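Local coordinates for protein beta-catenin homolog sys-1 (Caenorhabditis elegans, PDB 3C2G) that acts as a transcription coregulator in the Wnt signaling asymmetry pathway, binding the TCF factor POP-1 to activate or repress target genes, at residues A[291-294]-A[299-302]; A[340-345]-A[377-382]; A[383-388]-A[392-397]; A[438-443]-A[466-471]; A[456-461]-A[519-524]. All blocks are in the same frame, centred on the assembly; numbering follows the deposited sequence.

Contact 1: A[291-294]-A[299-302]; sequences TVVQ and DLIR
V292 and V293 meet L300 and I301 where helix 285-292 ends and helix 298-311 sets out again, a tight helix-to-helix turn of the armadillo superhelix. L300 and I301 share their side, L300 somewhat more. L300 CB points toward 291-294, and with CG anti to the backbone N (chi1 -174°) the chain keeps extending across the gap. Of the two methyls, CD1 stays farther off, 4.5 Å from V292 CG1. CD2 is the working tip: it lies 3.8 Å from both V292 CG1 and V292 O, the two side chains crossing at about a right angle, and also brushes the main chain, 4.0 Å from V293 CA. V293 CG1 meets the same methyl obliquely. I301 meets a carbonyl: its CG1 is 3.7 Å from V293 O. Q294 NE2 donates to T291 O at 2.8 Å, in the carbonyl plane and on a lone pair, folding the glutamine back over the helix end. I260 of helix 251-270 packs on both V292 and L300. All four touching residues are buried and they meet through carbon and two carbonyl oxygens, so this junction rests on apolar fit rather than on polar pairing.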
# COMPACT_ATOMS: atom_id res chain seq x y z
N THR A 291 -4.96 -10.24 15.27
CA THR A 291 -6.08 -10.63 16.14
C THR A 291 -7.42 -10.35 15.47
O THR A 291 -8.33 -11.18 15.49
CB THR A 291 -6.04 -9.87 17.49
OG1 THR A 291 -4.82 -10.15 18.17
CG2 THR A 291 -7.23 -10.27 18.42
N VAL A 292 -7.52 -9.16 14.86
CA VAL A 292 -8.75 -8.66 14.29
C VAL A 292 -9.13 -9.42 13.03
O VAL A 292 -10.31 -9.70 12.82
CB VAL A 292 -8.67 -7.13 14.03
CG1 VAL A 292 -9.77 -6.65 13.07
CG2 VAL A 292 -8.75 -6.37 15.36
N VAL A 293 -8.14 -9.78 12.22
CA VAL A 293 -8.43 -10.51 10.98
C VAL A 293 -8.78 -11.98 11.18
O VAL A 293 -8.91 -12.72 10.22
CB VAL A 293 -7.34 -10.35 9.90
CG1 VAL A 293 -7.14 -8.88 9.57
CG2 VAL A 293 -6.03 -11.01 10.32
N GLN A 294 -8.95 -12.40 12.43
CA GLN A 294 -9.57 -13.71 12.71
C GLN A 294 -11.07 -13.67 12.40
O GLN A 294 -11.69 -14.73 12.27
CB GLN A 294 -9.36 -14.14 14.17
CG GLN A 294 -7.91 -14.33 14.59
CD GLN A 294 -7.73 -14.53 16.10
OE1 GLN A 294 -7.18 -15.55 16.54
NE2 GLN A 294 -8.17 -13.57 16.91
N ASP A 299 -13.75 -8.36 3.34
CA ASP A 299 -13.37 -6.96 3.20
C ASP A 299 -12.46 -6.58 4.36
O ASP A 299 -11.46 -5.90 4.18
CB ASP A 299 -14.60 -6.04 3.16
CG ASP A 299 -15.32 -6.09 1.81
OD1 ASP A 299 -14.66 -6.37 0.78
OD2 ASP A 299 -16.55 -5.84 1.78
N LEU A 300 -12.84 -7.03 5.54
CA LEU A 300 -12.09 -6.77 6.74
C LEU A 300 -10.71 -7.44 6.62
O LEU A 300 -9.69 -6.81 6.88
CB LEU A 300 -12.87 -7.27 7.97
CG LEU A 300 -12.34 -6.97 9.37
CD1 LEU A 300 -13.37 -7.33 10.41
CD2 LEU A 300 -11.08 -7.77 9.63
N ILE A 301 -10.67 -8.70 6.19
CA ILE A 301 -9.41 -9.40 6.02
C ILE A 301 -8.52 -8.72 4.96
O ILE A 301 -7.33 -8.48 5.20
CB ILE A 301 -9.61 -10.93 5.74
CG1 ILE A 301 -10.22 -11.59 6.98
CG2 ILE A 301 -8.28 -11.60 5.36
CD1 ILE A 301 -10.94 -12.89 6.71
N ARG A 302 -9.09 -8.39 3.81
CA ARG A 302 -8.35 -7.65 2.78
C ARG A 302 -7.72 -6.37 3.31
O ARG A 302 -6.58 -6.05 2.97
CB ARG A 302 -9.22 -7.30 1.56
CG ARG A 302 -9.23 -8.37 0.48
CD ARG A 302 -9.82 -7.83 -0.82
NE ARG A 302 -11.28 -7.73 -0.76
CZ ARG A 302 -12.12 -8.75 -0.97
NH1 ARG A 302 -11.65 -9.96 -1.26
NH2 ARG A 302 -13.43 -8.55 -0.89

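Contact 2: A[340-345]-A[377-382]; sequences EVIYSG and SKYPRL
I342 on helix 339-352 and K378 in the loop after helix 368-377 are the closest backbone points, yet their CA atoms stand 11.7 Å apart, so only long side chains span the gap. I342 points toward the loop; its CG2, anti to the backbone N, is the branch that meets Y379, 4.0 Å from OH. The isoleucine and the tyrosine slide past each other in opposite directions. Y379 OH is hydrogen-bonded to D339 OD1, which ties the phenol end to the start of the same helix. K378 lies over its neighbour, with CG 3.7 Å above one face of the Y379 ring and displaced toward the rim, and its NZ ends 4.4 Å from I342 CG1. In this armadillo superhelix Y379 also packs on V394 and I397 of helix 388-409, so its side chain links the loop to both helices. Farther round helix 339-352, E340 O takes two donors from S344, the backbone N at 3.0 Å and OG at 2.9 Å, which reach it from opposite faces of its plane. Y343 turns away from the loop, makes a cation-pi contact with R393 and packs on an aromatic side chain of the bound peptide.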
# COMPACT_ATOMS: atom_id res chain seq x y z
N GLU A 340 -5.65 -11.06 -3.56
CA GLU A 340 -5.21 -9.84 -2.87
C GLU A 340 -4.64 -10.20 -1.51
O GLU A 340 -3.65 -9.62 -1.08
CB GLU A 340 -6.36 -8.84 -2.72
CG GLU A 340 -6.74 -8.11 -4.00
CD GLU A 340 -5.60 -7.29 -4.60
OE1 GLU A 340 -4.82 -6.67 -3.82
OE2 GLU A 340 -5.48 -7.27 -5.85
N VAL A 341 -5.27 -11.15 -0.85
CA VAL A 341 -4.81 -11.60 0.45
C VAL A 341 -3.48 -12.35 0.29
O VAL A 341 -2.56 -12.12 1.07
CB VAL A 341 -5.90 -12.44 1.17
CG1 VAL A 341 -5.38 -13.02 2.44
CG2 VAL A 341 -7.11 -11.58 1.49
N ILE A 342 -3.37 -13.20 -0.73
CA ILE A 342 -2.13 -13.93 -1.00
C ILE A 342 -1.02 -12.93 -1.29
O ILE A 342 0.11 -13.09 -0.81
CB ILE A 342 -2.25 -14.91 -2.20
CG1 ILE A 342 -3.40 -15.91 -2.02
CG2 ILE A 342 -0.94 -15.63 -2.43
CD1 ILE A 342 -3.47 -16.58 -0.69
N TYR A 343 -1.35 -11.91 -2.06
CA TYR A 343 -0.39 -10.89 -2.43
C TYR A 343 0.13 -10.18 -1.20
O TYR A 343 1.34 -10.06 -1.05
CB TYR A 343 -1.01 -9.89 -3.38
CG TYR A 343 -0.17 -8.67 -3.59
CD1 TYR A 343 1.04 -8.74 -4.32
CD2 TYR A 343 -0.57 -7.42 -3.09
CE1 TYR A 343 1.83 -7.62 -4.52
CE2 TYR A 343 0.21 -6.27 -3.29
CZ TYR A 343 1.41 -6.37 -4.00
OH TYR A 343 2.20 -5.25 -4.21
N SER A 344 -0.77 -9.75 -0.32
CA SER A 344 -0.40 -9.02 0.89
C SER A 344 0.40 -9.89 1.85
O SER A 344 1.42 -9.45 2.38
CB SER A 344 -1.63 -8.49 1.61
OG SER A 344 -2.44 -7.70 0.75
N GLY A 345 -0.07 -11.12 2.08
CA GLY A 345 0.56 -12.04 3.01
C GLY A 345 1.97 -12.43 2.59
O GLY A 345 2.89 -12.40 3.41
N SER A 377 3.04 -23.01 -7.34
CA SER A 377 2.52 -24.13 -8.15
C SER A 377 1.06 -24.06 -8.56
O SER A 377 0.66 -24.70 -9.53
CB SER A 377 2.72 -25.46 -7.40
OG SER A 377 4.09 -25.73 -7.24
N LYS A 378 0.26 -23.30 -7.81
CA LYS A 378 -1.18 -23.27 -8.03
C LYS A 378 -1.60 -22.44 -9.24
O LYS A 378 -2.71 -22.59 -9.74
CB LYS A 378 -1.91 -22.79 -6.76
CG LYS A 378 -1.82 -21.29 -6.54
CD LYS A 378 -2.10 -20.89 -5.10
CE LYS A 378 -3.52 -20.37 -4.92
NZ LYS A 378 -3.75 -20.05 -3.48
N TYR A 379 -0.71 -21.57 -9.73
CA TYR A 379 -1.06 -20.66 -10.83
C TYR A 379 -0.68 -21.20 -12.19
O TYR A 379 0.33 -21.90 -12.33
CB TYR A 379 -0.43 -19.28 -10.63
CG TYR A 379 -0.94 -18.57 -9.41
CD1 TYR A 379 -2.23 -18.06 -9.37
CD2 TYR A 379 -0.13 -18.42 -8.29
CE1 TYR A 379 -2.71 -17.42 -8.25
CE2 TYR A 379 -0.60 -17.78 -7.16
CZ TYR A 379 -1.89 -17.28 -7.15
OH TYR A 379 -2.36 -16.65 -6.03
N PRO A 380 -1.48 -20.87 -13.21
CA PRO A 380 -1.12 -21.27 -14.57
C PRO A 380 0.07 -20.45 -15.04
O PRO A 380 0.52 -19.54 -14.33
CB PRO A 380 -2.37 -20.91 -15.38
CG PRO A 380 -3.02 -19.81 -14.63
CD PRO A 380 -2.74 -20.09 -13.18
N ARG A 381 0.58 -20.77 -16.22
CA ARG A 381 1.62 -19.97 -16.84
C ARG A 381 1.07 -18.57 -17.09
O ARG A 381 -0.13 -18.40 -17.31
CB ARG A 381 2.06 -20.60 -18.16
CG ARG A 381 2.56 -22.04 -18.07
CD ARG A 381 3.13 -22.49 -19.43
NE ARG A 381 2.26 -22.09 -20.54
CZ ARG A 381 1.34 -22.88 -21.10
NH1 ARG A 381 0.60 -22.42 -22.11
NH2 ARG A 381 1.17 -24.13 -20.67
N LEU A 382 1.96 -17.58 -17.05
CA LEU A 382 1.55 -16.20 -17.25
C LEU A 382 0.90 -15.96 -18.61
O LEU A 382 0.02 -15.11 -18.74
CB LEU A 382 2.73 -15.25 -17.05
CG LEU A 382 3.37 -15.24 -15.65
CD1 LEU A 382 4.66 -14.42 -15.70
CD2 LEU A 382 2.42 -14.71 -14.58

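Contact 3: A[383-388]-A[392-397]; sequences DELTDA and NRVCEI
L385 and V394 form a small apolar contact, joined by a backbone bond from N392 to A388, where the loop after helix 368-377 runs into the first turns of helix 388-409. The loop bends back on the helix it leads into. L385 points at the helix and, with CG anti to its carbonyl carbon (chi1 -66°), sets CD1 3.8 Å from V394 CG2 and 4.0 Å from V394 CB; the two side chains cross obliquely. The valine uses the methyl that sits beside its own backbone N. Nearer the helix start, N392 N donates to A388 O over 3.1 Å in an ordinary first-turn bond, and N392 CB lies 3.6 Å from the same oxygen. The carbonyl of L385 is bound by R391 NH1, so the loop backbone is held to the helix from that side as well. N392 swings its amide away from the loop, where OD1 accepts from the backbone N of G456. On the next residue, R393 NH1 forms a salt bridge with E396 OE1 at 3.3 Å, its hydrogen bond weak, while NH2 is paired with E340 OE1. Helix 388-409 lies between two others: I397 packs on I342 of helix 339-352, and C395 packs on L460 of helix 457-472.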
# COMPACT_ATOMS: atom_id res chain seq x y z
N ASP A 383 1.32 -16.73 -19.61
CA ASP A 383 0.73 -16.63 -20.95
C ASP A 383 -0.74 -17.10 -21.01
O ASP A 383 -1.46 -16.75 -21.94
CB ASP A 383 1.61 -17.28 -22.05
CG ASP A 383 2.03 -18.72 -21.72
OD1 ASP A 383 1.43 -19.35 -20.81
OD2 ASP A 383 2.97 -19.23 -22.38
N GLU A 384 -1.17 -17.87 -20.02
CA GLU A 384 -2.55 -18.36 -19.96
C GLU A 384 -3.50 -17.45 -19.17
O GLU A 384 -4.59 -17.88 -18.80
CB GLU A 384 -2.60 -19.77 -19.36
CG GLU A 384 -1.91 -20.84 -20.15
CD GLU A 384 -2.14 -22.22 -19.56
OE1 GLU A 384 -1.22 -22.76 -18.90
OE2 GLU A 384 -3.26 -22.76 -19.73
N LEU A 385 -3.09 -16.22 -18.90
CA LEU A 385 -3.94 -15.28 -18.16
C LEU A 385 -4.28 -14.07 -19.01
O LEU A 385 -3.39 -13.33 -19.44
CB LEU A 385 -3.28 -14.84 -16.85
CG LEU A 385 -3.06 -15.90 -15.76
CD1 LEU A 385 -2.03 -15.42 -14.75
CD2 LEU A 385 -4.36 -16.31 -15.07
N THR A 386 -5.58 -13.87 -19.25
CA THR A 386 -6.04 -12.90 -20.25
C THR A 386 -6.17 -11.47 -19.71
O THR A 386 -5.67 -10.53 -20.34
CB THR A 386 -7.38 -13.35 -20.92
OG1 THR A 386 -8.35 -13.69 -19.91
CG2 THR A 386 -7.14 -14.55 -21.83
N ASP A 387 -6.81 -11.31 -18.56
CA ASP A 387 -6.95 -10.00 -17.95
C ASP A 387 -5.61 -9.51 -17.40
O ASP A 387 -4.93 -10.22 -16.66
CB ASP A 387 -8.03 -9.97 -16.86
CG ASP A 387 -8.11 -11.28 -16.07
OD1 ASP A 387 -7.71 -12.35 -16.59
OD2 ASP A 387 -8.61 -11.23 -14.92
N ALA A 388 -5.24 -8.30 -17.81
CA ALA A 388 -3.97 -7.69 -17.41
C ALA A 388 -3.83 -7.46 -15.89
O ALA A 388 -2.75 -7.67 -15.35
CB ALA A 388 -3.74 -6.38 -18.18
N ASN A 392 -0.78 -9.38 -13.74
CA ASN A 392 0.21 -8.65 -12.96
C ASN A 392 0.23 -9.08 -11.48
O ASN A 392 1.28 -9.10 -10.85
CB ASN A 392 0.05 -7.14 -13.10
CG ASN A 392 1.31 -6.39 -12.68
OD1 ASN A 392 2.33 -6.43 -13.36
ND2 ASN A 392 1.24 -5.71 -11.55
N ARG A 393 -0.93 -9.45 -10.94
CA ARG A 393 -1.02 -9.86 -9.54
C ARG A 393 -0.29 -11.19 -9.29
O ARG A 393 0.51 -11.30 -8.35
CB ARG A 393 -2.49 -9.96 -9.08
CG ARG A 393 -2.74 -9.44 -7.67
CD ARG A 393 -2.30 -7.98 -7.59
NE ARG A 393 -2.69 -7.28 -6.36
CZ ARG A 393 -2.30 -6.04 -6.05
NH1 ARG A 393 -1.51 -5.35 -6.88
NH2 ARG A 393 -2.69 -5.48 -4.91
N VAL A 394 -0.56 -12.17 -10.14
CA VAL A 394 0.07 -13.48 -10.05
C VAL A 394 1.58 -13.30 -10.15
O VAL A 394 2.35 -13.97 -9.47
CB VAL A 394 -0.45 -14.40 -11.18
CG1 VAL A 394 0.36 -15.70 -11.24
CG2 VAL A 394 -1.93 -14.70 -10.97
N CYS A 395 1.97 -12.37 -11.00
CA CYS A 395 3.34 -12.07 -11.27
C CYS A 395 4.04 -11.51 -10.02
O CYS A 395 5.10 -11.98 -9.65
CB CYS A 395 3.38 -11.08 -12.43
SG CYS A 395 4.99 -10.60 -12.98
N GLU A 396 3.42 -10.53 -9.38
CA GLU A 396 3.88 -9.99 -8.11
C GLU A 396 3.83 -11.01 -6.96
O GLU A 396 4.65 -10.97 -6.04
CB GLU A 396 3.05 -8.76 -7.75
CG GLU A 396 3.33 -7.50 -8.61
CD GLU A 396 2.22 -6.44 -8.51
OE1 GLU A 396 1.03 -6.82 -8.36
OE2 GLU A 396 2.53 -5.24 -8.60
N ILE A 397 2.88 -11.94 -7.02
CA ILE A 397 2.79 -13.00 -6.02
C ILE A 397 3.98 -13.97 -6.08
O ILE A 397 4.65 -14.22 -5.07
CB ILE A 397 1.44 -13.77 -6.10
CG1 ILE A 397 0.29 -12.86 -5.64
CG2 ILE A 397 1.51 -15.04 -5.27
CD1 ILE A 397 -1.08 -13.46 -5.76

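Contact 4: A[438-443]-A[466-471]; sequences DILKKL and RSFILL
L440 and F468 both place CG anti to the carbonyl carbon (chi1 -78° and -76°), and these torsions swing two side chains that leave their helices at a slant into each other. L440 CD2 arrives at the edge of the F468 ring, in its plane, 3.4 Å from CE1 and 4.0 Å from CZ, a close approach of methyl to ring rim. L443 points more directly across, and its CB lies 4.0 Å from F468 CZ, reaching that atom obliquely from a direction about a right angle away from L440 CD2. The helix backbones stay 9.6 Å apart at L440 CA and F468 CA, a span bridged by these side chains. This is helix-to-helix packing inside the armadillo superhelix, between helices 437-448 and 457-472, with all three touching residues buried. F468 also packs on L528 of helix 515-535, and V485 of a loop touches L440. S467 OG is bonded to N406 OD1 of helix 388-409, while K442 NZ reaches back to the backbone O of S377.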
# COMPACT_ATOMS: atom_id res chain seq x y z
N ASP A 438 8.22 -30.04 -12.01
CA ASP A 438 7.05 -29.22 -12.26
C ASP A 438 7.29 -27.73 -11.99
O ASP A 438 6.92 -26.90 -12.81
CB ASP A 438 5.84 -29.74 -11.47
CG ASP A 438 4.51 -29.25 -12.05
OD1 ASP A 438 4.47 -28.70 -13.18
OD2 ASP A 438 3.49 -29.43 -11.35
N ILE A 439 7.91 -27.40 -10.86
CA ILE A 439 8.17 -26.00 -10.56
C ILE A 439 9.30 -25.40 -11.41
O ILE A 439 9.25 -24.22 -11.79
CB ILE A 439 8.36 -25.73 -9.04
CG1 ILE A 439 8.03 -24.27 -8.72
CG2 ILE A 439 9.77 -26.12 -8.59
CD1 ILE A 439 7.83 -23.99 -7.27
N LEU A 440 10.29 -26.22 -11.75
CA LEU A 440 11.33 -25.78 -12.69
C LEU A 440 10.71 -25.39 -14.02
O LEU A 440 11.06 -24.36 -14.59
CB LEU A 440 12.39 -26.86 -12.91
CG LEU A 440 13.46 -27.02 -11.82
CD1 LEU A 440 14.45 -28.10 -12.24
CD2 LEU A 440 14.21 -25.74 -11.51
N LYS A 441 9.80 -26.21 -14.53
CA LYS A 441 9.14 -25.92 -15.79
C LYS A 441 8.40 -24.59 -15.72
O LYS A 441 8.55 -23.76 -16.61
CB LYS A 441 8.20 -27.05 -16.20
CG LYS A 441 8.87 -28.23 -16.88
CD LYS A 441 7.84 -29.31 -17.22
CE LYS A 441 8.50 -30.65 -17.52
NZ LYS A 441 7.78 -31.40 -18.61
N LYS A 442 7.63 -24.39 -14.65
CA LYS A 442 6.86 -23.18 -14.45
C LYS A 442 7.75 -21.94 -14.30
O LYS A 442 7.45 -20.88 -14.86
CB LYS A 442 5.92 -23.33 -13.26
CG LYS A 442 4.82 -24.33 -13.53
CD LYS A 442 3.82 -24.49 -12.38
CE LYS A 442 2.54 -25.12 -12.92
NZ LYS A 442 1.43 -25.09 -11.93
N LEU A 443 8.85 -22.10 -13.56
CA LEU A 443 9.78 -21.01 -13.36
C LEU A 443 10.50 -20.65 -14.64
O LEU A 443 10.72 -19.47 -14.91
CB LEU A 443 10.77 -21.29 -12.24
CG LEU A 443 10.22 -21.28 -10.81
CD1 LEU A 443 11.36 -21.34 -9.82
CD2 LEU A 443 9.33 -20.06 -10.54
N ARG A 466 18.03 -14.98 -9.71
CA ARG A 466 18.65 -14.99 -8.39
C ARG A 466 18.33 -16.30 -7.65
O ARG A 466 19.21 -16.90 -7.04
CB ARG A 466 18.18 -13.77 -7.59
CG ARG A 466 19.31 -13.06 -6.89
CD ARG A 466 19.51 -13.57 -5.50
NE ARG A 466 20.90 -13.42 -5.07
CZ ARG A 466 21.28 -12.68 -4.04
NH1 ARG A 466 20.36 -12.00 -3.34
NH2 ARG A 466 22.56 -12.61 -3.70
N SER A 467 17.07 -16.72 -7.71
CA SER A 467 16.67 -17.98 -7.09
C SER A 467 17.51 -19.16 -7.58
O SER A 467 17.94 -19.98 -6.77
CB SER A 467 15.18 -18.24 -7.32
OG SER A 467 14.42 -17.45 -6.43
N PHE A 468 17.73 -19.25 -8.89
CA PHE A 468 18.52 -20.31 -9.48
C PHE A 468 19.97 -20.21 -9.04
O PHE A 468 20.58 -21.21 -8.69
CB PHE A 468 18.42 -20.28 -11.01
CG PHE A 468 17.14 -20.84 -11.53
CD1 PHE A 468 16.76 -22.13 -11.22
CD2 PHE A 468 16.32 -20.08 -12.36
CE1 PHE A 468 15.55 -22.65 -11.72
CE2 PHE A 468 15.10 -20.60 -12.85
CZ PHE A 468 14.73 -21.88 -12.52
N ILE A 469 20.51 -19.00 -9.05
CA ILE A 469 21.85 -18.75 -8.53
C ILE A 469 21.99 -19.34 -7.13
O ILE A 469 22.88 -20.15 -6.89
CB ILE A 469 22.19 -17.25 -8.52
CG1 ILE A 469 22.37 -16.74 -9.95
CG2 ILE A 469 23.45 -16.98 -7.70
CD1 ILE A 469 22.32 -15.23 -10.09
N LEU A 470 21.11 -18.95 -6.22
CA LEU A 470 21.21 -19.39 -4.83
C LEU A 470 20.93 -20.89 -4.64
O LEU A 470 21.62 -21.55 -3.86
CB LEU A 470 20.29 -18.57 -3.94
CG LEU A 470 20.59 -17.07 -3.89
CD1 LEU A 470 19.58 -16.34 -3.00
CD2 LEU A 470 22.03 -16.80 -3.43
N LEU A 471 19.92 -21.42 -5.32
CA LEU A 471 19.64 -22.85 -5.25
C LEU A 471 20.85 -23.67 -5.67
O LEU A 471 21.21 -24.63 -5.00
CB LEU A 471 18.43 -23.22 -6.11
CG LEU A 471 17.07 -22.96 -5.46
CD1 LEU A 471 15.97 -23.05 -6.51
CD2 LEU A 471 16.80 -23.90 -4.29

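Contact 5: A[456-461]-A[519-524]; sequences GLLELR and QQLVER
L458 and R461 are the two residues of 456-461 that touch L521, and the run begins with G456, whose O accepts from L460 N at 3.1 Å. L457 comes next and packs on W504; its CD2 sits 3.8 Å above the centre of one face of the R461 guanidinium, so the leucine pads that flat group. L458 has CG anti to the backbone N (chi1 175°), which carries its CD1 to 4.0 Å from L521 CD1 in an oblique crossing. E459 points away from helix 515-535, and its OE2 has its partner outside both segments, in a salt bridge with a basic side chain of the bound peptide. Here one helix of the armadillo superhelix serves two faces, since 457-472 offers a charged residue to the ligand while packing its apolar flank on 515-535. L460 follows and is buried against helix 388-409. R461 ends the run: its CB is 3.9 Å from L521 CD1, but the extended chain leads the guanidinium away, where NE and NH2 are bonded to the backbone oxygens of C446 and C449 and W504 adds a cation-pi contact. L521 has CG anti to its backbone N, and CD1 is the methyl that meets both L458 CD1 and R461 CB. One turn later along helix 515-535, R524 NH1 reaches the backbone O of S462.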
# COMPACT_ATOMS: atom_id res chain seq x y z
N GLY A 456 5.13 -5.96 -13.77
CA GLY A 456 5.95 -6.71 -12.82
C GLY A 456 6.95 -7.70 -13.41
O GLY A 456 7.86 -8.15 -12.71
N LEU A 457 6.79 -8.02 -14.70
CA LEU A 457 7.58 -9.06 -15.36
C LEU A 457 9.10 -8.91 -15.23
O LEU A 457 9.82 -9.90 -15.00
CB LEU A 457 7.17 -9.18 -16.83
CG LEU A 457 7.55 -10.45 -17.58
CD1 LEU A 457 7.08 -11.71 -16.86
CD2 LEU A 457 6.98 -10.40 -18.99
N LEU A 458 9.60 -7.69 -15.38
CA LEU A 458 11.03 -7.44 -15.32
C LEU A 458 11.63 -7.84 -13.98
O LEU A 458 12.68 -8.50 -13.93
CB LEU A 458 11.32 -5.96 -15.61
CG LEU A 458 12.77 -5.49 -15.48
CD1 LEU A 458 13.73 -6.31 -16.38
CD2 LEU A 458 12.87 -4.00 -15.77
N GLU A 459 10.96 -7.44 -12.91
CA GLU A 459 11.43 -7.68 -11.56
C GLU A 459 11.29 -9.15 -11.22
O GLU A 459 12.10 -9.69 -10.46
CB GLU A 459 10.65 -6.81 -10.57
CG GLU A 459 11.22 -6.80 -9.14
CD GLU A 459 10.50 -5.86 -8.18
OE1 GLU A 459 10.00 -4.80 -8.61
OE2 GLU A 459 10.46 -6.20 -6.97
N LEU A 460 10.26 -9.79 -11.78
CA LEU A 460 10.08 -11.23 -11.63
C LEU A 460 11.22 -12.04 -12.26
O LEU A 460 11.72 -12.97 -11.65
CB LEU A 460 8.74 -11.68 -12.22
CG LEU A 460 8.50 -13.20 -12.20
CD1 LEU A 460 8.51 -13.76 -10.77
CD2 LEU A 460 7.22 -13.58 -12.90
N ARG A 461 11.62 -11.68 -13.47
CA ARG A 461 12.65 -12.42 -14.20
C ARG A 461 14.01 -12.22 -13.56
O ARG A 461 14.82 -13.12 -13.52
CB ARG A 461 12.66 -12.02 -15.68
CG ARG A 461 11.38 -12.42 -16.37
CD ARG A 461 11.32 -12.07 -17.84
NE ARG A 461 10.26 -12.87 -18.43
CZ ARG A 461 9.84 -12.79 -19.69
NH1 ARG A 461 10.38 -11.91 -20.53
NH2 ARG A 461 8.88 -13.61 -20.10
N GLN A 519 19.89 -3.63 -15.55
CA GLN A 519 21.28 -3.90 -15.27
C GLN A 519 21.43 -5.13 -14.36
O GLN A 519 22.28 -5.97 -14.63
CB GLN A 519 21.97 -2.67 -14.69
CG GLN A 519 23.45 -2.86 -14.34
CD GLN A 519 24.30 -3.30 -15.53
OE1 GLN A 519 24.01 -2.97 -16.68
NE2 GLN A 519 25.37 -4.04 -15.25
N GLN A 520 20.61 -5.25 -13.31
CA GLN A 520 20.76 -6.39 -12.39
C GLN A 520 20.37 -7.74 -13.02
O GLN A 520 20.91 -8.77 -12.64
CB GLN A 520 20.08 -6.17 -11.03
CG GLN A 520 18.58 -6.43 -10.97
CD GLN A 520 18.00 -6.50 -9.54
OE1 GLN A 520 18.69 -6.24 -8.54
NE2 GLN A 520 16.71 -6.85 -9.45
N LEU A 521 19.46 -7.72 -14.00
CA LEU A 521 19.07 -8.92 -14.72
C LEU A 521 20.21 -9.41 -15.59
O LEU A 521 20.45 -10.62 -15.70
CB LEU A 521 17.83 -8.66 -15.58
CG LEU A 521 17.21 -9.88 -16.28
CD1 LEU A 521 15.73 -9.72 -16.40
CD2 LEU A 521 17.83 -10.13 -17.66
N VAL A 522 20.89 -8.46 -16.23
CA VAL A 522 22.03 -8.74 -17.09
C VAL A 522 23.14 -9.41 -16.29
O VAL A 522 23.68 -10.45 -16.70
CB VAL A 522 22.51 -7.44 -17.77
CG1 VAL A 522 23.89 -7.62 -18.38
CG2 VAL A 522 21.52 -7.02 -18.84
N GLU A 523 23.46 -8.81 -15.13
CA GLU A 523 24.53 -9.30 -14.25
C GLU A 523 24.21 -10.69 -13.73
O GLU A 523 25.07 -11.57 -13.72
CB GLU A 523 24.74 -8.34 -13.07
CG GLU A 523 25.31 -6.98 -13.47
CD GLU A 523 25.46 -6.02 -12.29
OE1 GLU A 523 25.22 -4.80 -12.50
OE2 GLU A 523 25.81 -6.46 -11.17
N ARG A 524 22.96 -10.88 -13.33
CA ARG A 524 22.54 -12.17 -12.81
C ARG A 524 22.57 -13.24 -13.88
O ARG A 524 22.83 -14.40 -13.57
CB ARG A 524 21.15 -12.06 -12.15
CG ARG A 524 21.22 -11.40 -10.80
CD ARG A 524 19.87 -11.06 -10.25
NE ARG A 524 20.00 -10.44 -8.94
CZ ARG A 524 18.98 -10.15 -8.14
NH1 ARG A 524 17.74 -10.46 -8.52
NH2 ARG A 524 19.19 -9.59 -6.96

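From the N terminus, contact 1 closes first, over the four residues between its segments, at the turn joining helices 285-292 and 298-311. Contact 2 closes a longer loop, bringing helix 339-352 to the loop after 368-377, and touches contact 1 where V341 packs on I301 and R302. Contact 3 follows in series, about 9 Å from contact 2 between centres, holding that same loop to helix 388-409. Contacts 4 and 5 cross, their segments alternating along the chain: contact 4 joins helix 437-448 to 457-472, contact 5 joins 457-472 to 515-535, and they touch where I469 and R466 pack on R524. L382 links contact 2 to contact 5 through L457 and L460.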